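Long-range contacts in acyltransferase (PDB 4Q38), which transfers long aliphatic acyl groups from acyl-coenzyme A to the amino sugar of teicoplanin-type glycopeptide antibiotics: residues D69-P78 against A120-L131; F130-H141 against T180-Y189. All coordinates share one frame; numbering follows the deposited sequence.

Interaction 1: residues D69-P78 against A120-L131; sequences DAEEIVAAAP and AAARYFHVYVFL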
loop_
_atom_site.group_PDB
_atom_site.type_symbol
_atom_site.label_atom_id
_atom_site.label_comp_id
_atom_site.label_asym_id
_atom_site.label_seq_id
_atom_site.Cartn_x
_atom_site.Cartn_y
_atom_site.Cartn_z
ATOM N N ASP A 69 -9.962 15.364 4.475
ATOM C CA ASP A 69 -8.564 15.093 4.823
ATOM C C ASP A 69 -7.605 16.069 4.155
ATOM O O ASP A 69 -6.677 16.544 4.797
ATOM C CB ASP A 69 -8.170 13.654 4.463
ATOM C CG ASP A 69 -9.125 12.637 5.036
ATOM O OD1 ASP A 69 -10.156 12.398 4.400
ATOM O OD2 ASP A 69 -8.849 12.076 6.113
ATOM N N ALA A 70 -7.829 16.345 2.870
ATOM C CA ALA A 70 -6.962 17.240 2.097
ATOM C C ALA A 70 -6.875 18.639 2.721
ATOM O O ALA A 70 -5.778 19.205 2.846
ATOM C CB ALA A 70 -7.424 17.317 0.649
ATOM N N GLU A 71 -8.030 19.177 3.124
ATOM C CA GLU A 71 -8.086 20.454 3.854
ATOM C C GLU A 71 -7.183 20.399 5.066
ATOM O O GLU A 71 -6.376 21.301 5.293
ATOM C CB GLU A 71 -9.500 20.745 4.354
ATOM C CG GLU A 71 -10.469 21.272 3.319
ATOM C CD GLU A 71 -11.879 21.383 3.875
ATOM O OE1 GLU A 71 -12.096 22.226 4.772
ATOM O OE2 GLU A 71 -12.761 20.619 3.423
ATOM N N GLU A 72 -7.339 19.336 5.852
ATOM C CA GLU A 72 -6.576 19.161 7.082
ATOM C C GLU A 72 -5.085 19.001 6.804
ATOM O O GLU A 72 -4.238 19.535 7.538
ATOM C CB GLU A 72 -7.112 17.967 7.881
ATOM C CG GLU A 72 -8.527 18.175 8.415
ATOM C CD GLU A 72 -9.074 16.976 9.175
ATOM O OE1 GLU A 72 -8.377 15.940 9.293
ATOM O OE2 GLU A 72 -10.215 17.077 9.669
ATOM N N ILE A 73 -4.765 18.262 5.744
ATOM C CA ILE A 73 -3.373 18.028 5.356
ATOM C C ILE A 73 -2.687 19.357 5.016
ATOM O O ILE A 73 -1.579 19.635 5.482
ATOM C CB ILE A 73 -3.277 17.041 4.162
ATOM C CG1 ILE A 73 -3.605 15.611 4.622
ATOM C CG2 ILE A 73 -1.896 17.099 3.519
ATOM C CD1 ILE A 73 -4.155 14.701 3.534
ATOM N N VAL A 74 -3.362 20.181 4.221
ATOM C CA VAL A 74 -2.808 21.472 3.809
ATOM C C VAL A 74 -2.642 22.383 5.030
ATOM O O VAL A 74 -1.612 23.049 5.187
ATOM C CB VAL A 74 -3.663 22.136 2.703
ATOM C CG1 VAL A 74 -3.194 23.559 2.414
ATOM C CG2 VAL A 74 -3.608 21.302 1.419
ATOM N N ALA A 75 -3.640 22.363 5.910
ATOM C CA ALA A 75 -3.647 23.221 7.095
ATOM C C ALA A 75 -2.488 22.899 8.032
ATOM O O ALA A 75 -1.865 23.799 8.592
ATOM C CB ALA A 75 -4.977 23.103 7.828
ATOM N N ALA A 76 -2.184 21.616 8.184
ATOM C CA ALA A 76 -1.192 21.178 9.165
ATOM C C ALA A 76 0.229 21.016 8.636
ATOM O O ALA A 76 1.120 20.640 9.394
ATOM C CB ALA A 76 -1.649 19.888 9.823
ATOM N N ALA A 77 0.442 21.303 7.352
ATOM C CA ALA A 77 1.752 21.099 6.720
ATOM C C ALA A 77 2.877 21.654 7.583
ATOM O O ALA A 77 2.807 22.798 8.042
ATOM C CB ALA A 77 1.789 21.694 5.320
ATOM N N PRO A 78 3.904 20.827 7.840
ATOM C CA PRO A 78 4.969 21.233 8.735
ATOM C C PRO A 78 5.881 22.315 8.153
ATOM O O PRO A 78 5.861 22.583 6.946
ATOM C CB PRO A 78 5.746 19.936 8.957
ATOM C CG PRO A 78 5.521 19.166 7.695
ATOM C CD PRO A 78 4.079 19.433 7.383
ATOM N N ALA A 120 -1.644 16.848 13.979
ATOM C CA ALA A 120 -1.972 16.588 12.588
ATOM C C ALA A 120 -0.725 16.377 11.704
ATOM O O ALA A 120 -0.714 15.476 10.864
ATOM C CB ALA A 120 -2.855 17.702 12.047
ATOM N N ALA A 121 0.320 17.185 11.896
ATOM C CA ALA A 121 1.573 17.010 11.139
ATOM C C ALA A 121 2.165 15.610 11.351
ATOM O O ALA A 121 2.728 15.012 10.422
ATOM C CB ALA A 121 2.594 18.075 11.527
ATOM N N ALA A 122 2.036 15.098 12.570
ATOM C CA ALA A 122 2.518 13.753 12.894
ATOM C C ALA A 122 1.634 12.681 12.260
ATOM O O ALA A 122 2.139 11.745 11.638
ATOM C CB ALA A 122 2.586 13.562 14.396
ATOM N N ARG A 123 0.320 12.822 12.429
ATOM C CA ARG A 123 -0.652 11.897 11.821
ATOM C C ARG A 123 -0.531 11.850 10.297
ATOM O O ARG A 123 -0.673 10.789 9.699
ATOM C CB ARG A 123 -2.085 12.279 12.212
ATOM C CG ARG A 123 -2.410 12.029 13.681
ATOM C CD ARG A 123 -3.879 12.303 13.979
ATOM N NE ARG A 123 -4.207 13.727 14.123
ATOM C CZ ARG A 123 -5.009 14.402 13.302
ATOM N NH1 ARG A 123 -5.566 13.805 12.237
ATOM N NH2 ARG A 123 -5.266 15.682 13.548
ATOM N N TYR A 124 -0.276 12.997 9.676
ATOM C CA TYR A 124 -0.186 13.057 8.222
ATOM C C TYR A 124 1.254 12.979 7.695
ATOM O O TYR A 124 1.496 13.228 6.517
ATOM C CB TYR A 124 -0.890 14.313 7.692
ATOM C CG TYR A 124 -2.404 14.298 7.797
ATOM C CD1 TYR A 124 -3.162 13.298 7.176
ATOM C CD2 TYR A 124 -3.083 15.309 8.480
ATOM C CE1 TYR A 124 -4.543 13.297 7.247
ATOM C CE2 TYR A 124 -4.473 15.321 8.559
ATOM C CZ TYR A 124 -5.200 14.312 7.945
ATOM O OH TYR A 124 -6.579 14.315 8.016
ATOM N N PHE A 125 2.202 12.616 8.557
ATOM C CA PHE A 125 3.622 12.623 8.181
ATOM C C PHE A 125 3.899 11.961 6.827
ATOM O O PHE A 125 4.556 12.527 5.967
ATOM C CB PHE A 125 4.492 11.976 9.270
ATOM C CG PHE A 125 5.960 11.932 8.926
ATOM C CD1 PHE A 125 6.760 13.073 9.059
ATOM C CD2 PHE A 125 6.545 10.757 8.454
ATOM C CE1 PHE A 125 8.110 13.038 8.725
ATOM C CE2 PHE A 125 7.895 10.714 8.122
ATOM C CZ PHE A 125 8.682 11.857 8.265
ATOM N N HIS A 126 3.401 10.748 6.653
ATOM C CA HIS A 126 3.700 9.972 5.447
ATOM C C HIS A 126 2.939 10.421 4.238
ATOM O O HIS A 126 3.303 10.103 3.102
ATOM C CB HIS A 126 3.508 8.492 5.744
ATOM C CG HIS A 126 4.521 7.973 6.723
ATOM N ND1 HIS A 126 5.827 7.865 6.411
ATOM C CD2 HIS A 126 4.396 7.580 8.055
ATOM C CE1 HIS A 126 6.507 7.413 7.487
ATOM N NE2 HIS A 126 5.632 7.231 8.487
ATOM N N VAL A 127 1.875 11.184 4.454
ATOM C CA VAL A 127 1.258 11.903 3.340
ATOM C C VAL A 127 2.220 12.982 2.815
ATOM O O VAL A 127 2.367 13.157 1.587
ATOM C CB VAL A 127 -0.095 12.523 3.748
ATOM C CG1 VAL A 127 -0.696 13.318 2.594
ATOM C CG2 VAL A 127 -1.056 11.435 4.201
ATOM N N TYR A 128 2.877 13.702 3.733
ATOM C CA TYR A 128 3.873 14.717 3.327
ATOM C C TYR A 128 5.058 14.067 2.617
ATOM O O TYR A 128 5.555 14.594 1.625
ATOM C CB TYR A 128 4.353 15.566 4.521
ATOM C CG TYR A 128 3.216 16.286 5.202
ATOM C CD1 TYR A 128 2.417 17.189 4.494
ATOM C CD2 TYR A 128 2.906 16.030 6.529
ATOM C CE1 TYR A 128 1.347 17.824 5.100
ATOM C CE2 TYR A 128 1.835 16.659 7.151
ATOM C CZ TYR A 128 1.065 17.551 6.428
ATOM O OH TYR A 128 0.004 18.173 7.024
ATOM N N VAL A 129 5.500 12.921 3.134
ATOM C CA VAL A 129 6.507 12.115 2.436
ATOM C C VAL A 129 6.050 11.827 1.012
ATOM O O VAL A 129 6.814 12.044 0.067
ATOM C CB VAL A 129 6.811 10.778 3.145
ATOM C CG1 VAL A 129 7.787 9.948 2.311
ATOM C CG2 VAL A 129 7.415 11.015 4.518
ATOM N N PHE A 130 4.805 11.359 0.865
ATOM C CA PHE A 130 4.274 10.997 -0.447
ATOM C C PHE A 130 4.258 12.229 -1.366
ATOM O O PHE A 130 4.764 12.173 -2.487
ATOM C CB PHE A 130 2.861 10.399 -0.308
ATOM C CG PHE A 130 2.362 9.669 -1.538
ATOM C CD1 PHE A 130 1.935 10.366 -2.672
ATOM C CD2 PHE A 130 2.274 8.274 -1.541
ATOM C CE1 PHE A 130 1.458 9.688 -3.791
ATOM C CE2 PHE A 130 1.803 7.593 -2.655
ATOM C CZ PHE A 130 1.386 8.297 -3.778
ATOM N N LEU A 131 3.690 13.336 -0.875
ATOM C CA LEU A 131 3.620 14.591 -1.645
ATOM C C LEU A 131 5.005 15.081 -2.083
ATOM O O LEU A 131 5.186 15.530 -3.213
ATOM C CB LEU A 131 2.922 15.694 -0.828
ATOM C CG LEU A 131 1.447 15.473 -0.475
ATOM C CD1 LEU A 131 0.891 16.591 0.394
ATOM C CD2 LEU A 131 0.602 15.292 -1.728
HETATM O O HOH W 1 -6.443 17.434 11.594
HETATM O O HOH W 2 -8.368 14.300 11.603
#

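Interaction 2: residues F130-H141 against T180-Y189; sequences FLATVPAVRRFH and TTYHLRGILY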
loop_
_atom_site.group_PDB
_atom_site.type_symbol
_atom_site.label_atom_id
_atom_site.label_comp_id
_atom_site.label_asym_id
_atom_site.label_seq_id
_atom_site.Cartn_x
_atom_site.Cartn_y
_atom_site.Cartn_z
ATOM N N PHE A 130 4.805 11.359 0.865
ATOM C CA PHE A 130 4.274 10.997 -0.447
ATOM C C PHE A 130 4.258 12.229 -1.366
ATOM O O PHE A 130 4.764 12.173 -2.487
ATOM C CB PHE A 130 2.861 10.399 -0.308
ATOM C CG PHE A 130 2.362 9.669 -1.538
ATOM C CD1 PHE A 130 1.935 10.366 -2.672
ATOM C CD2 PHE A 130 2.274 8.274 -1.541
ATOM C CE1 PHE A 130 1.458 9.688 -3.791
ATOM C CE2 PHE A 130 1.803 7.593 -2.655
ATOM C CZ PHE A 130 1.386 8.297 -3.778
ATOM N N LEU A 131 3.690 13.336 -0.875
ATOM C CA LEU A 131 3.620 14.591 -1.645
ATOM C C LEU A 131 5.005 15.081 -2.083
ATOM O O LEU A 131 5.186 15.530 -3.213
ATOM C CB LEU A 131 2.922 15.694 -0.828
ATOM C CG LEU A 131 1.447 15.473 -0.475
ATOM C CD1 LEU A 131 0.891 16.591 0.394
ATOM C CD2 LEU A 131 0.602 15.292 -1.728
ATOM N N ALA A 132 5.973 15.001 -1.180
ATOM C CA ALA A 132 7.322 15.470 -1.466
ATOM C C ALA A 132 8.014 14.584 -2.507
ATOM O O ALA A 132 8.965 15.017 -3.167
ATOM C CB ALA A 132 8.135 15.524 -0.187
ATOM N N THR A 133 7.521 13.355 -2.656
ATOM C CA THR A 133 8.176 12.348 -3.497
ATOM C C THR A 133 7.495 12.216 -4.860
ATOM O O THR A 133 8.047 11.602 -5.776
ATOM C CB THR A 133 8.244 10.990 -2.757
ATOM O OG1 THR A 133 8.794 11.196 -1.451
ATOM C CG2 THR A 133 9.098 9.963 -3.508
ATOM N N VAL A 134 6.315 12.818 -5.009
ATOM C CA VAL A 134 5.584 12.770 -6.273
ATOM C C VAL A 134 6.436 13.243 -7.474
ATOM O O VAL A 134 6.457 12.558 -8.507
ATOM C CB VAL A 134 4.227 13.520 -6.210
ATOM C CG1 VAL A 134 3.663 13.779 -7.601
ATOM C CG2 VAL A 134 3.220 12.745 -5.367
ATOM N N PRO A 135 7.135 14.405 -7.348
ATOM C CA PRO A 135 7.916 14.854 -8.508
ATOM C C PRO A 135 8.973 13.834 -8.936
ATOM O O PRO A 135 9.102 13.553 -10.128
ATOM C CB PRO A 135 8.578 16.149 -8.016
ATOM C CG PRO A 135 7.676 16.651 -6.931
ATOM C CD PRO A 135 7.163 15.397 -6.254
ATOM N N ALA A 136 9.698 13.266 -7.975
ATOM C CA ALA A 136 10.693 12.234 -8.280
ATOM C C ALA A 136 10.094 11.013 -9.003
ATOM O O ALA A 136 10.615 10.573 -10.035
ATOM C CB ALA A 136 11.406 11.793 -7.008
ATOM N N VAL A 137 9.000 10.460 -8.480
ATOM C CA VAL A 137 8.433 9.263 -9.127
ATOM C C VAL A 137 7.834 9.607 -10.489
ATOM O O VAL A 137 7.918 8.808 -11.417
ATOM C CB VAL A 137 7.461 8.457 -8.217
ATOM C CG1 VAL A 137 6.152 9.214 -7.965
ATOM C CG2 VAL A 137 7.197 7.074 -8.814
ATOM N N ARG A 138 7.254 10.800 -10.624
ATOM C CA ARG A 138 6.702 11.228 -11.913
ATOM C C ARG A 138 7.809 11.379 -12.969
ATOM O O ARG A 138 7.590 11.083 -14.152
ATOM C CB ARG A 138 5.888 12.531 -11.782
ATOM C CG ARG A 138 4.550 12.391 -11.056
ATOM C CD ARG A 138 3.568 11.521 -11.825
ATOM N NE ARG A 138 3.164 12.127 -13.099
ATOM C CZ ARG A 138 3.000 11.457 -14.240
ATOM N NH1 ARG A 138 3.224 10.139 -14.308
ATOM N NH2 ARG A 138 2.627 12.111 -15.333
ATOM N N ARG A 139 8.992 11.824 -12.542
ATOM C CA ARG A 139 10.154 11.894 -13.444
ATOM C C ARG A 139 10.573 10.494 -13.879
ATOM O O ARG A 139 10.898 10.275 -15.045
ATOM C CB ARG A 139 11.335 12.617 -12.793
ATOM C CG ARG A 139 11.142 14.122 -12.651
ATOM C CD ARG A 139 12.447 14.842 -12.335
ATOM N NE ARG A 139 12.991 14.516 -11.008
ATOM C CZ ARG A 139 12.626 15.103 -9.865
ATOM N NH1 ARG A 139 11.693 16.051 -9.853
ATOM N NH2 ARG A 139 13.188 14.736 -8.722
ATOM N N PHE A 140 10.555 9.552 -12.937
ATOM C CA PHE A 140 10.844 8.152 -13.245
ATOM C C PHE A 140 9.830 7.578 -14.238
ATOM O O PHE A 140 10.233 6.935 -15.213
ATOM C CB PHE A 140 10.936 7.298 -11.967
ATOM C CG PHE A 140 11.305 5.860 -12.223
ATOM C CD1 PHE A 140 12.603 5.510 -12.611
ATOM C CD2 PHE A 140 10.357 4.849 -12.067
ATOM C CE1 PHE A 140 12.941 4.179 -12.843
ATOM C CE2 PHE A 140 10.690 3.519 -12.293
ATOM C CZ PHE A 140 11.984 3.185 -12.686
ATOM N N HIS A 141 8.530 7.815 -13.998
ATOM C CA HIS A 141 7.474 7.428 -14.955
ATOM C C HIS A 141 7.760 7.932 -16.352
ATOM O O HIS A 141 7.658 7.185 -17.345
ATOM C CB HIS A 141 6.086 7.936 -14.517
ATOM C CG HIS A 141 5.534 7.266 -13.274
ATOM N ND1 HIS A 141 4.533 7.805 -12.547
ATOM C CD2 HIS A 141 5.892 6.076 -12.629
ATOM C CE1 HIS A 141 4.245 6.998 -11.503
ATOM N NE2 HIS A 141 5.084 5.943 -11.547
ATOM N N THR A 180 3.026 2.286 0.339
ATOM C CA THR A 180 3.242 3.386 -0.621
ATOM C C THR A 180 4.693 3.506 -1.112
ATOM O O THR A 180 4.925 4.188 -2.101
ATOM C CB THR A 180 2.732 4.762 -0.122
ATOM O OG1 THR A 180 3.257 5.010 1.174
ATOM C CG2 THR A 180 1.187 4.793 -0.056
ATOM N N THR A 181 5.655 2.828 -0.469
ATOM C CA THR A 181 7.022 2.804 -1.019
ATOM C C THR A 181 7.049 2.123 -2.381
ATOM O O THR A 181 7.941 2.387 -3.177
ATOM C CB THR A 181 8.090 2.096 -0.120
ATOM O OG1 THR A 181 7.810 0.692 -0.010
ATOM C CG2 THR A 181 8.192 2.722 1.268
ATOM N N TYR A 182 6.088 1.229 -2.632
ATOM C CA TYR A 182 5.988 0.573 -3.940
ATOM C C TYR A 182 5.591 1.585 -5.010
ATOM O O TYR A 182 6.239 1.677 -6.059
ATOM C CB TYR A 182 4.979 -0.578 -3.916
ATOM C CG TYR A 182 5.474 -1.858 -3.270
ATOM C CD1 TYR A 182 5.615 -1.959 -1.881
ATOM C CD2 TYR A 182 5.763 -2.992 -4.046
ATOM C CE1 TYR A 182 6.055 -3.140 -1.286
ATOM C CE2 TYR A 182 6.199 -4.177 -3.457
ATOM C CZ TYR A 182 6.344 -4.241 -2.079
ATOM O OH TYR A 182 6.770 -5.407 -1.488
ATOM N N HIS A 183 4.529 2.349 -4.745
ATOM C CA HIS A 183 4.080 3.354 -5.702
ATOM C C HIS A 183 5.170 4.363 -5.931
ATOM O O HIS A 183 5.451 4.730 -7.071
ATOM C CB HIS A 183 2.831 4.091 -5.210
ATOM C CG HIS A 183 1.751 3.193 -4.658
ATOM N ND1 HIS A 183 1.953 2.370 -3.617
ATOM C CD2 HIS A 183 0.416 3.042 -5.025
ATOM C CE1 HIS A 183 0.815 1.714 -3.329
ATOM N NE2 HIS A 183 -0.133 2.136 -4.180
ATOM N N LEU A 184 5.787 4.819 -4.842
ATOM C CA LEU A 184 6.793 5.898 -4.892
ATOM C C LEU A 184 8.144 5.491 -5.490
ATOM O O LEU A 184 8.924 6.349 -5.916
ATOM C CB LEU A 184 6.999 6.503 -3.490
ATOM C CG LEU A 184 5.795 7.275 -2.914
ATOM C CD1 LEU A 184 6.047 7.703 -1.472
ATOM C CD2 LEU A 184 5.432 8.465 -3.774
ATOM N N ARG A 185 8.420 4.193 -5.528
ATOM C CA ARG A 185 9.613 3.721 -6.224
ATOM C C ARG A 185 9.348 3.375 -7.680
ATOM O O ARG A 185 10.246 2.931 -8.385
ATOM C CB ARG A 185 10.219 2.526 -5.501
ATOM C CG ARG A 185 10.972 2.905 -4.239
ATOM C CD ARG A 185 11.465 1.661 -3.535
ATOM N NE ARG A 185 10.382 0.879 -2.923
ATOM C CZ ARG A 185 10.473 -0.412 -2.619
ATOM N NH1 ARG A 185 11.572 -1.103 -2.944
ATOM N NH2 ARG A 185 9.456 -1.032 -2.026
ATOM N N GLY A 186 8.118 3.577 -8.147
ATOM C CA GLY A 186 7.816 3.245 -9.530
ATOM C C GLY A 186 7.938 1.761 -9.862
ATOM O O GLY A 186 8.239 1.401 -10.999
ATOM N N ILE A 187 7.704 0.908 -8.870
ATOM C CA ILE A 187 7.755 -0.545 -9.056
ATOM C C ILE A 187 6.381 -1.196 -9.008
ATOM O O ILE A 187 6.268 -2.424 -9.106
ATOM C CB ILE A 187 8.716 -1.217 -8.032
ATOM C CG1 ILE A 187 8.247 -0.981 -6.585
ATOM C CG2 ILE A 187 10.127 -0.690 -8.244
ATOM C CD1 ILE A 187 8.875 -1.898 -5.554
ATOM N N LEU A 188 5.340 -0.368 -8.871
ATOM C CA LEU A 188 3.956 -0.829 -8.829
ATOM C C LEU A 188 3.144 0.055 -9.768
ATOM O O LEU A 188 3.309 1.285 -9.753
ATOM C CB LEU A 188 3.392 -0.706 -7.406
ATOM C CG LEU A 188 1.921 -1.108 -7.179
ATOM C CD1 LEU A 188 1.791 -2.599 -6.954
ATOM C CD2 LEU A 188 1.346 -0.382 -5.969
ATOM N N TYR A 189 2.276 -0.566 -10.559
ATOM C CA TYR A 189 1.401 0.150 -11.510
ATOM C C TYR A 189 -0.021 -0.368 -11.476
ATOM O O TYR A 189 -0.253 -1.575 -11.526
ATOM C CB TYR A 189 1.973 0.095 -12.949
ATOM C CG TYR A 189 3.278 0.823 -12.991
ATOM C CD1 TYR A 189 3.312 2.211 -13.140
ATOM C CD2 TYR A 189 4.488 0.140 -12.791
ATOM C CE1 TYR A 189 4.506 2.903 -13.124
ATOM C CE2 TYR A 189 5.690 0.829 -12.762
ATOM C CZ TYR A 189 5.690 2.208 -12.923
ATOM O OH TYR A 189 6.871 2.913 -12.887
HETATM O O HOH W 3 4.587 3.975 -9.644
#

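Interaction 1: residues D69-P78 against A120-L131
I73 reaches from helix 67-76 into a pocket formed by Y124, V127, Y128 and L131. Its chain forks at CB. With chi1 at -73°, CG1 lies beside the backbone N and comes down over one face of the Y124 ring, a CH-pi contact with CG1 3.5 Å from the ring centroid. Beyond it, the tip CD1 touches V127 CG1 at 3.8 Å. The other branch, CG2, meets Y128 CE1 at 3.7 Å and lies more loosely by L131. The same residue is held by its backbone: Y128 OH donates to I73 O at 2.6 Å, in the carbonyl plane and on a lone pair. A77 N, the usual helical donor to this oxygen, turns instead to a weak bond with V74 O, so the tyrosine hydroxyl serves the carbonyl where the helix is running out. Just past that point P78 CD covers a face of the Y128 ring, 3.5 Å from its centroid.

At the opposite end of the patch, Y124 OH donates to E72 OE1 at 2.7 Å, arriving on the anti side of the carboxylate. That oxygen also pairs with R166, which salt-bridges D69 as well, and it accepts a hydrogen bond from a water to which R123 NH1 donates weakly; the salt bridge to R166, with R123 near by, would probably favour the charged form of E72. Near the start of segment 120-131, A76 CB and A120 CB press together at 3.3 Å, tighter than ordinary van der Waals contact.

Y124 leaves the short helix 119-123 and takes the N-cap position of helix 125-143; Y124 and Y128, four residues apart, both point toward helix 67-76. The result is near-perpendicular helix packing, the 69-76 and 125-131 axes crossing at -85°, within the helical N-terminal part of the acyltransferase.

Interaction 2: residues F130-H141 against T180-Y189
A single water joins the segments: H141 NE2 meets it at 2.8 Å, and it donates to H183 O and, at 3.0 Å, to L188 O. R138 NH1, bonded to ND1 in the plane of the H141 ring, helps fix the rotation of the imidazole; R138 is itself salt-bridged to D148. The H141 ring slides past Y189, whose OH lies at its edge, 3.3 Å from CD2. Y189 OH donates to G186 O, coming from above the carbonyl plane, and F140 CE2 approaches that same G186 O at 3.5 Å.

Further along, L184 provides the apolar centre. Its CD2 sits over the middle of the F130 ring, 3.8 Å from the centroid, and also touches T133 CB, while T180 CB meets the F130 edge. F130 CG is anti to the backbone N (chi1 -165°), carrying the ring toward segment 180-189. V137 CB packs on L184 O at 3.4 Å, and this buried carbonyl has no hydrogen-bond partner in the model.

G186, with positive phi, closes helix 177-184 in a Schellman motif; H183 in that helix lies, by its side chain, about 7 Å from the bound decanoylated aminosugar. The chain then enters strand 188-191, an edge strand of the GNAT-like sheet.

In the fold
Of the parts joined here, helix 67-76 comes first, after three earlier helices. The chain then runs through helix 84-98 and returns as helices 119-123 and 125-143, where interaction 1 closes a loop of 41 residues. Interaction 2 opens on the same long helix, sharing F130 and L131, and closes a second loop of 38 residues through helices 148-155 and 157-169. The two loops thus follow in series, neither nested nor crossed, with contact centres about 17 Å apart. Helix 125-143 is the common member: its start packs on helix 67-76, its later turns on helix 177-184 and the entry to strand 188-191, linking the helical N-terminal part to the GNAT-like sheet.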